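Member of s1p family of ribosomal proteins (Pyrococcus furiosus, PDB 5YH1) probably acts as an exonuclease on nucleic acid; this chain is its DHH-family domain, which binds manganese. Local coordinates at residues R56-G68 against G127-G139. Sequence-based numbering, arbitrary orientation.
Sequences RPIILRHHADTDG and GDELPLVVIVDNG. With MN (manganese (II) ion), chain F.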
ATOM      1  N   ARG A  56      23.803 -19.240  -6.399  1.00 29.59           N
ATOM      2  CA  ARG A  56      22.875 -18.982  -5.308  1.00 29.71           C
ATOM      3  C   ARG A  56      22.362 -17.546  -5.411  1.00 29.35           C
ATOM      4  O   ARG A  56      23.151 -16.633  -5.669  1.00 30.67           O
ATOM      5  CB  ARG A  56      23.581 -19.183  -3.970  1.00 29.20           C
ATOM      6  CG  ARG A  56      22.695 -18.938  -2.757  1.00 30.16           C
ATOM      7  CD  ARG A  56      23.467 -19.078  -1.457  1.00 29.73           C
ATOM      8  NE  ARG A  56      24.096 -20.393  -1.327  1.00 30.46           N
ATOM      9  CZ  ARG A  56      23.541 -21.468  -0.754  1.00 33.10           C
ATOM     10  NH1 ARG A  56      22.321 -21.437  -0.224  1.00 32.08           N
ATOM     11  NH2 ARG A  56      24.231 -22.601  -0.704  1.00 33.69           N
ATOM     12  N   PRO A  57      21.051 -17.330  -5.194  1.00 28.50           N
ATOM     13  CA  PRO A  57      20.556 -15.957  -5.237  1.00 28.12           C
ATOM     14  C   PRO A  57      21.049 -15.118  -4.073  1.00 27.96           C
ATOM     15  O   PRO A  57      21.464 -15.656  -3.043  1.00 27.75           O
ATOM     16  CB  PRO A  57      19.027 -16.104  -5.178  1.00 28.37           C
ATOM     17  CG  PRO A  57      18.753 -17.492  -4.743  1.00 28.68           C
ATOM     18  CD  PRO A  57      19.976 -18.320  -4.998  1.00 28.58           C
ATOM     19  N   ILE A  58      21.018 -13.803  -4.266  1.00 27.69           N
ATOM     20  CA  ILE A  58      21.403 -12.844  -3.255  1.00 26.82           C
ATOM     21  C   ILE A  58      20.273 -11.840  -3.081  1.00 25.79           C
ATOM     22  O   ILE A  58      19.738 -11.323  -4.063  1.00 24.48           O
ATOM     23  CB  ILE A  58      22.693 -12.112  -3.670  1.00 28.35           C
ATOM     24  CG1 ILE A  58      23.862 -13.095  -3.704  1.00 29.85           C
ATOM     25  CG2 ILE A  58      22.989 -10.938  -2.737  1.00 28.21           C
ATOM     26  CD1 ILE A  58      25.143 -12.498  -4.257  1.00 31.08           C
ATOM     27  N   ILE A  59      19.909 -11.581  -1.829  1.00 26.33           N
ATOM     28  CA  ILE A  59      19.039 -10.463  -1.488  1.00 27.96           C
ATOM     29  C   ILE A  59      19.885  -9.421  -0.782  1.00 26.27           C
ATOM     30  O   ILE A  59      20.513  -9.715   0.239  1.00 25.51           O
ATOM     31  CB  ILE A  59      17.930 -10.837  -0.494  1.00 29.27           C
ATOM     32  CG1 ILE A  59      17.134 -12.023  -0.982  1.00 32.72           C
ATOM     33  CG2 ILE A  59      16.995  -9.649  -0.279  1.00 29.52           C
ATOM     34  CD1 ILE A  59      16.177 -12.516   0.083  1.00 35.29           C
ATOM     35  N   LEU A  60      19.880  -8.208  -1.322  1.00 25.75           N
ATOM     36  CA  LEU A  60      20.553  -7.078  -0.695  1.00 25.60           C
ATOM     37  C   LEU A  60      19.516  -6.075  -0.188  1.00 24.45           C
ATOM     38  O   LEU A  60      18.798  -5.458  -0.972  1.00 24.81           O
ATOM     39  CB  LEU A  60      21.534  -6.430  -1.678  1.00 26.19           C
ATOM     40  CG  LEU A  60      22.596  -5.512  -1.068  1.00 27.44           C
ATOM     41  CD1 LEU A  60      23.734  -5.285  -2.037  1.00 28.46           C
ATOM     42  CD2 LEU A  60      22.012  -4.171  -0.650  1.00 28.54           C
ATOM     43  N   ARG A  61      19.445  -5.931   1.131  1.00 24.90           N
ATOM     44  CA  ARG A  61      18.599  -4.938   1.793  1.00 24.82           C
ATOM     45  C   ARG A  61      19.456  -3.766   2.217  1.00 24.68           C
ATOM     46  O   ARG A  61      20.534  -3.970   2.785  1.00 24.78           O
ATOM     47  CB  ARG A  61      17.977  -5.528   3.052  1.00 25.48           C
ATOM     48  CG  ARG A  61      16.785  -6.421   2.808  1.00 26.54           C
ATOM     49  CD  ARG A  61      15.504  -5.638   2.993  1.00 27.09           C
ATOM     50  NE  ARG A  61      14.343  -6.382   2.522  1.00 26.91           N
ATOM     51  CZ  ARG A  61      13.211  -5.813   2.124  1.00 27.94           C
ATOM     52  NH1 ARG A  61      13.075  -4.491   2.146  1.00 29.87           N
ATOM     53  NH2 ARG A  61      12.207  -6.567   1.714  1.00 27.86           N
ATOM     54  N   HIS A  62      18.975  -2.548   1.968  1.00 23.88           N
ATOM     55  CA  HIS A  62      19.663  -1.344   2.411  1.00 23.62           C
ATOM     56  C   HIS A  62      18.702  -0.263   2.871  1.00 24.22           C
ATOM     57  O   HIS A  62      17.589  -0.138   2.358  1.00 25.31           O
ATOM     58  CB  HIS A  62      20.581  -0.796   1.306  1.00 23.65           C
ATOM     59  CG  HIS A  62      19.853  -0.280   0.103  1.00 23.74           C
ATOM     60  ND1 HIS A  62      19.250   0.957   0.073  1.00 23.48           N
ATOM     61  CD2 HIS A  62      19.642  -0.831  -1.115  1.00 23.73           C
ATOM     62  CE1 HIS A  62      18.692   1.146  -1.107  1.00 23.83           C
ATOM     63  NE2 HIS A  62      18.918   0.079  -1.847  1.00 24.46           N
ATOM     64  N   HIS A  63      19.149   0.537   3.826  1.00 24.10           N
ATOM     65  CA  HIS A  63      18.393   1.697   4.265  1.00 24.80           C
ATOM     66  C   HIS A  63      18.156   2.649   3.086  1.00 23.55           C
ATOM     67  O   HIS A  63      19.009   2.770   2.202  1.00 22.02           O
ATOM     68  CB  HIS A  63      19.126   2.405   5.396  1.00 25.97           C
ATOM     69  CG  HIS A  63      18.320   3.476   6.048  1.00 27.86           C
ATOM     70  ND1 HIS A  63      18.671   4.807   5.994  1.00 29.90           N
ATOM     71  CD2 HIS A  63      17.163   3.417   6.743  1.00 29.05           C
ATOM     72  CE1 HIS A  63      17.766   5.524   6.637  1.00 29.94           C
ATOM     73  NE2 HIS A  63      16.844   4.702   7.106  1.00 31.01           N
ATOM     74  N   ALA A  64      16.996   3.306   3.079  1.00 23.21           N
ATOM     75  CA  ALA A  64      16.530   4.072   1.928  1.00 24.90           C
ATOM     76  C   ALA A  64      16.945   5.548   1.980  1.00 26.57           C
ATOM     77  O   ALA A  64      16.113   6.437   1.796  1.00 28.73           O
ATOM     78  CB  ALA A  64      15.011   3.964   1.802  1.00 24.76           C
ATOM     79  N   ASP A  65      18.223   5.816   2.235  1.00 26.53           N
ATOM     80  CA  ASP A  65      18.745   7.174   2.122  1.00 25.84           C
ATOM     81  C   ASP A  65      19.992   7.187   1.247  1.00 25.35           C
ATOM     82  O   ASP A  65      20.388   6.148   0.702  1.00 25.36           O
ATOM     83  CB  ASP A  65      18.968   7.808   3.501  1.00 26.20           C
ATOM     84  CG  ASP A  65      20.063   7.136   4.307  1.00 27.90           C
ATOM     85  OD1 ASP A  65      20.684   6.144   3.864  1.00 30.15           O
ATOM     86  OD2 ASP A  65      20.282   7.597   5.438  1.00 29.95           O
ATOM     87  N   THR A  66      20.589   8.362   1.087  1.00 24.51           N
ATOM     88  CA  THR A  66      21.684   8.522   0.149  1.00 24.44           C
ATOM     89  C   THR A  66      22.813   7.529   0.427  1.00 22.59           C
ATOM     90  O   THR A  66      23.261   6.837  -0.484  1.00 20.91           O
ATOM     91  CB  THR A  66      22.201   9.980   0.125  1.00 25.67           C
ATOM     92  OG1 THR A  66      21.217  10.815  -0.501  1.00 27.82           O
ATOM     93  CG2 THR A  66      23.505  10.089  -0.662  1.00 25.81           C
ATOM     94  N   ASP A  67      23.237   7.441   1.683  1.00 22.46           N
ATOM     95  CA  ASP A  67      24.336   6.538   2.073  1.00 23.67           C
ATOM     96  C   ASP A  67      23.964   5.080   1.785  1.00 23.64           C
ATOM     97  O   ASP A  67      24.748   4.329   1.198  1.00 22.93           O
ATOM     98  CB  ASP A  67      24.672   6.747   3.553  1.00 24.25           C
ATOM     99  CG  ASP A  67      25.843   5.893   4.035  1.00 24.88           C
ATOM    100  OD1 ASP A  67      26.884   5.847   3.349  1.00 24.67           O
ATOM    101  OD2 ASP A  67      25.716   5.278   5.122  1.00 24.92           O
ATOM    102  N   GLY A  68      22.746   4.697   2.163  1.00 23.82           N
ATOM    103  CA  GLY A  68      22.256   3.337   1.914  1.00 23.05           C
ATOM    104  C   GLY A  68      22.099   2.968   0.452  1.00 22.38           C
ATOM    105  O   GLY A  68      22.532   1.892   0.041  1.00 22.39           O
ATOM    106  N   GLY A 127      13.300 -24.549  -7.662  1.00 38.35           N
ATOM    107  CA  GLY A 127      14.436 -25.298  -7.115  1.00 37.95           C
ATOM    108  C   GLY A 127      15.655 -24.458  -6.758  1.00 39.08           C
ATOM    109  O   GLY A 127      16.722 -25.008  -6.504  1.00 39.39           O
ATOM    110  N   ASP A 128      15.516 -23.131  -6.733  1.00 39.08           N
ATOM    111  CA  ASP A 128      16.612 -22.252  -6.306  1.00 37.89           C
ATOM    112  C   ASP A 128      17.051 -22.578  -4.885  1.00 36.39           C
ATOM    113  O   ASP A 128      16.226 -22.896  -4.026  1.00 35.49           O
ATOM    114  CB  ASP A 128      16.182 -20.780  -6.315  1.00 39.48           C
ATOM    115  CG  ASP A 128      15.922 -20.244  -7.699  1.00 40.24           C
ATOM    116  OD1 ASP A 128      16.511 -20.746  -8.666  1.00 43.37           O
ATOM    117  OD2 ASP A 128      15.120 -19.302  -7.822  1.00 41.99           O
ATOM    118  N   GLU A 129      18.345 -22.470  -4.630  1.00 34.71           N
ATOM    119  CA  GLU A 129      18.843 -22.478  -3.262  1.00 36.08           C
ATOM    120  C   GLU A 129      18.322 -21.244  -2.527  1.00 32.21           C
ATOM    121  O   GLU A 129      17.951 -20.241  -3.144  1.00 29.94           O
ATOM    122  CB  GLU A 129      20.371 -22.454  -3.247  1.00 41.03           C
ATOM    123  CG  GLU A 129      21.038 -23.669  -3.865  1.00 45.73           C
ATOM    124  CD  GLU A 129      21.077 -24.850  -2.923  1.00 50.29           C
ATOM    125  OE1 GLU A 129      20.006 -25.373  -2.573  1.00 59.24           O
ATOM    126  OE2 GLU A 129      22.187 -25.259  -2.531  1.00 57.42           O
ATOM    127  N   LEU A 130      18.301 -21.321  -1.205  1.00 30.99           N
ATOM    128  CA  LEU A 130      17.958 -20.171  -0.387  1.00 30.80           C
ATOM    129  C   LEU A 130      19.093 -19.144  -0.479  1.00 29.44           C
ATOM    130  O   LEU A 130      20.263 -19.508  -0.617  1.00 27.76           O
ATOM    131  CB  LEU A 130      17.709 -20.587   1.054  1.00 31.67           C
ATOM    132  CG  LEU A 130      16.547 -21.559   1.274  1.00 33.76           C
ATOM    133  CD1 LEU A 130      16.383 -21.816   2.762  1.00 35.08           C
ATOM    134  CD2 LEU A 130      15.241 -21.061   0.677  1.00 33.76           C
ATOM    135  N   PRO A 131      18.746 -17.858  -0.445  1.00 29.10           N
ATOM    136  CA  PRO A 131      19.732 -16.828  -0.779  1.00 27.97           C
ATOM    137  C   PRO A 131      20.724 -16.528   0.328  1.00 26.34           C
ATOM    138  O   PRO A 131      20.507 -16.891   1.477  1.00 24.84           O
ATOM    139  CB  PRO A 131      18.869 -15.589  -1.035  1.00 28.65           C
ATOM    140  CG  PRO A 131      17.640 -15.828  -0.229  1.00 29.25           C
ATOM    141  CD  PRO A 131      17.392 -17.300  -0.320  1.00 29.19           C
ATOM    142  N   LEU A 132      21.823 -15.893  -0.060  1.00 25.69           N
ATOM    143  CA  LEU A 132      22.660 -15.155   0.862  1.00 25.19           C
ATOM    144  C   LEU A 132      21.977 -13.804   1.041  1.00 24.89           C
ATOM    145  O   LEU A 132      21.608 -13.151   0.057  1.00 24.66           O
ATOM    146  CB  LEU A 132      24.063 -14.956   0.275  1.00 25.20           C
ATOM    147  CG  LEU A 132      25.055 -14.099   1.067  1.00 25.02           C
ATOM    148  CD1 LEU A 132      25.467 -14.828   2.331  1.00 25.38           C
ATOM    149  CD2 LEU A 132      26.276 -13.760   0.221  1.00 25.74           C
ATOM    150  N   VAL A 133      21.810 -13.399   2.293  1.00 25.06           N
ATOM    151  CA  VAL A 133      21.229 -12.110   2.630  1.00 24.59           C
ATOM    152  C   VAL A 133      22.334 -11.135   3.053  1.00 25.11           C
ATOM    153  O   VAL A 133      23.133 -11.438   3.961  1.00 24.63           O
ATOM    154  CB  VAL A 133      20.185 -12.262   3.753  1.00 24.45           C
ATOM    155  CG1 VAL A 133      19.658 -10.905   4.194  1.00 24.20           C
ATOM    156  CG2 VAL A 133      19.031 -13.146   3.285  1.00 25.02           C
ATOM    157  N   VAL A 134      22.382  -9.986   2.374  1.00 24.13           N
ATOM    158  CA  VAL A 134      23.339  -8.913   2.667  1.00 23.54           C
ATOM    159  C   VAL A 134      22.550  -7.682   3.075  1.00 24.10           C
ATOM    160  O   VAL A 134      21.743  -7.178   2.283  1.00 24.15           O
ATOM    161  CB  VAL A 134      24.209  -8.561   1.440  1.00 23.54           C
ATOM    162  CG1 VAL A 134      25.242  -7.497   1.796  1.00 23.05           C
ATOM    163  CG2 VAL A 134      24.894  -9.804   0.881  1.00 23.58           C
ATOM    164  N   ILE A 135      22.763  -7.218   4.309  1.00 24.32           N
ATOM    165  CA  ILE A 135      22.071  -6.049   4.843  1.00 25.45           C
ATOM    166  C   ILE A 135      23.084  -4.925   4.979  1.00 24.89           C
ATOM    167  O   ILE A 135      24.174  -5.142   5.524  1.00 23.11           O
ATOM    168  CB  ILE A 135      21.495  -6.274   6.249  1.00 26.70           C
ATOM    169  CG1 ILE A 135      20.922  -7.676   6.407  1.00 29.74           C
ATOM    170  CG2 ILE A 135      20.455  -5.196   6.562  1.00 26.61           C
ATOM    171  CD1 ILE A 135      19.673  -7.922   5.589  1.00 31.31           C
ATOM    172  N   VAL A 136      22.710  -3.728   4.527  1.00 24.31           N
ATOM    173  CA  VAL A 136      23.660  -2.624   4.363  1.00 24.46           C
ATOM    174  C   VAL A 136      23.061  -1.325   4.879  1.00 25.19           C
ATOM    175  O   VAL A 136      21.913  -0.985   4.554  1.00 24.71           O
ATOM    176  CB  VAL A 136      24.032  -2.457   2.882  1.00 25.89           C
ATOM    177  CG1 VAL A 136      25.018  -1.315   2.687  1.00 27.10           C
ATOM    178  CG2 VAL A 136      24.592  -3.760   2.330  1.00 26.22           C
ATOM    179  N   ASP A 137      23.846  -0.604   5.675  1.00 25.37           N
ATOM    180  CA  ASP A 137      23.410   0.614   6.376  1.00 26.33           C
ATOM    181  C   ASP A 137      22.287   0.374   7.398  1.00 26.60           C
ATOM    182  O   ASP A 137      21.736   1.308   7.984  1.00 27.25           O
ATOM    183  CB  ASP A 137      23.034   1.723   5.382  1.00 27.02           C
ATOM    184  CG  ASP A 137      23.025   3.098   6.027  1.00 27.96           C
ATOM    185  OD1 ASP A 137      23.963   3.399   6.811  1.00 28.75           O
ATOM    186  OD2 ASP A 137      22.073   3.865   5.778  1.00 27.48           O
ATOM    187  N   ASN A 138      21.987  -0.898   7.619  1.00 27.27           N
ATOM    188  CA  ASN A 138      21.050  -1.369   8.619  1.00 27.18           C
ATOM    189  C   ASN A 138      21.658  -2.692   9.055  1.00 26.49           C
ATOM    190  O   ASN A 138      22.602  -3.164   8.417  1.00 25.23           O
ATOM    191  CB  ASN A 138      19.671  -1.653   7.999  1.00 27.28           C
ATOM    192  CG  ASN A 138      18.727  -0.467   8.044  1.00 28.47           C
ATOM    193  OD1 ASN A 138      19.054   0.599   8.555  1.00 29.57           O
ATOM    194  ND2 ASN A 138      17.527  -0.654   7.485  1.00 28.64           N
ATOM    195  N   GLY A 139      21.103  -3.298  10.104  1.00 26.03           N
ATOM    196  CA  GLY A 139      21.402  -4.694  10.410  1.00 26.83           C
ATOM    197  C   GLY A 139      22.360  -4.952  11.558  1.00 26.58           C
ATOM    198  O   GLY A 139      22.424  -6.069  12.073  1.00 27.51           O
TER
HETATM  199 MN    MN F 805      24.492   5.651   6.805  1.00 42.69          MN
HETATM  200  O   HOH W   1      22.618   6.299   5.930  1.00 30.46           O
HETATM  201  O   HOH W   2      23.474   6.459   8.612  1.00 34.42           O
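Ile59 and Arg61 of strand 58-63 use both their N-H and C=O groups on strand 132-136, which runs parallel beside them. Ile59 N gives to Leu132 O and Ile59 O takes Val134 N at 2.9 Å; Arg61 N then gives to Val134 O and Arg61 O takes Val136 N at 2.8 Å. Pro57 O with Leu132 N and His63 N with Val136 O extend the series at its two ends. The alternate residues Ile58, Leu60 and His62 turn their backbone bonds to strand 97-102, placing strand 58-63 inside the sheet. Ile59 CD1 lies 3.6 Å from Pro131 CG, while Leu60 meets Val136 on the face covered by helix 66-86.

Before the strands, Arg56, with CG anti to its N (chi1 -180°), reaches Leu130 O through NH1 at 2.8 Å, the acceptor lying in the guanidinium plane; Glu129 CB sits over one face, and its carboxylate adds a long, out-of-plane salt bridge. Arg56 NE also pairs with Glu54. A leucine here would probably leave Leu130 O without this donor and both glutamates without their opposing charge.

Beyond the strands, Asp67 OD2 and Asp137 OD1 bind manganese at 2.1 and 2.3 Å, their carboxylate planes 84° apart; the Asp67 carboxylate has a further polar partner in Gly200. A metal-bound water sits between Asp65 OD2 and Asp137 OD2, within hydrogen-bonding distance of both, though it has more acceptors in reach than protons to give. Asp65 OD1 caps the helix by accepting from Gly68 N. With His163 and Asp229 completing the protein ligands, this is the metal site at the C-terminal ends of parallel strands characteristic of DHH-family phosphoesterases.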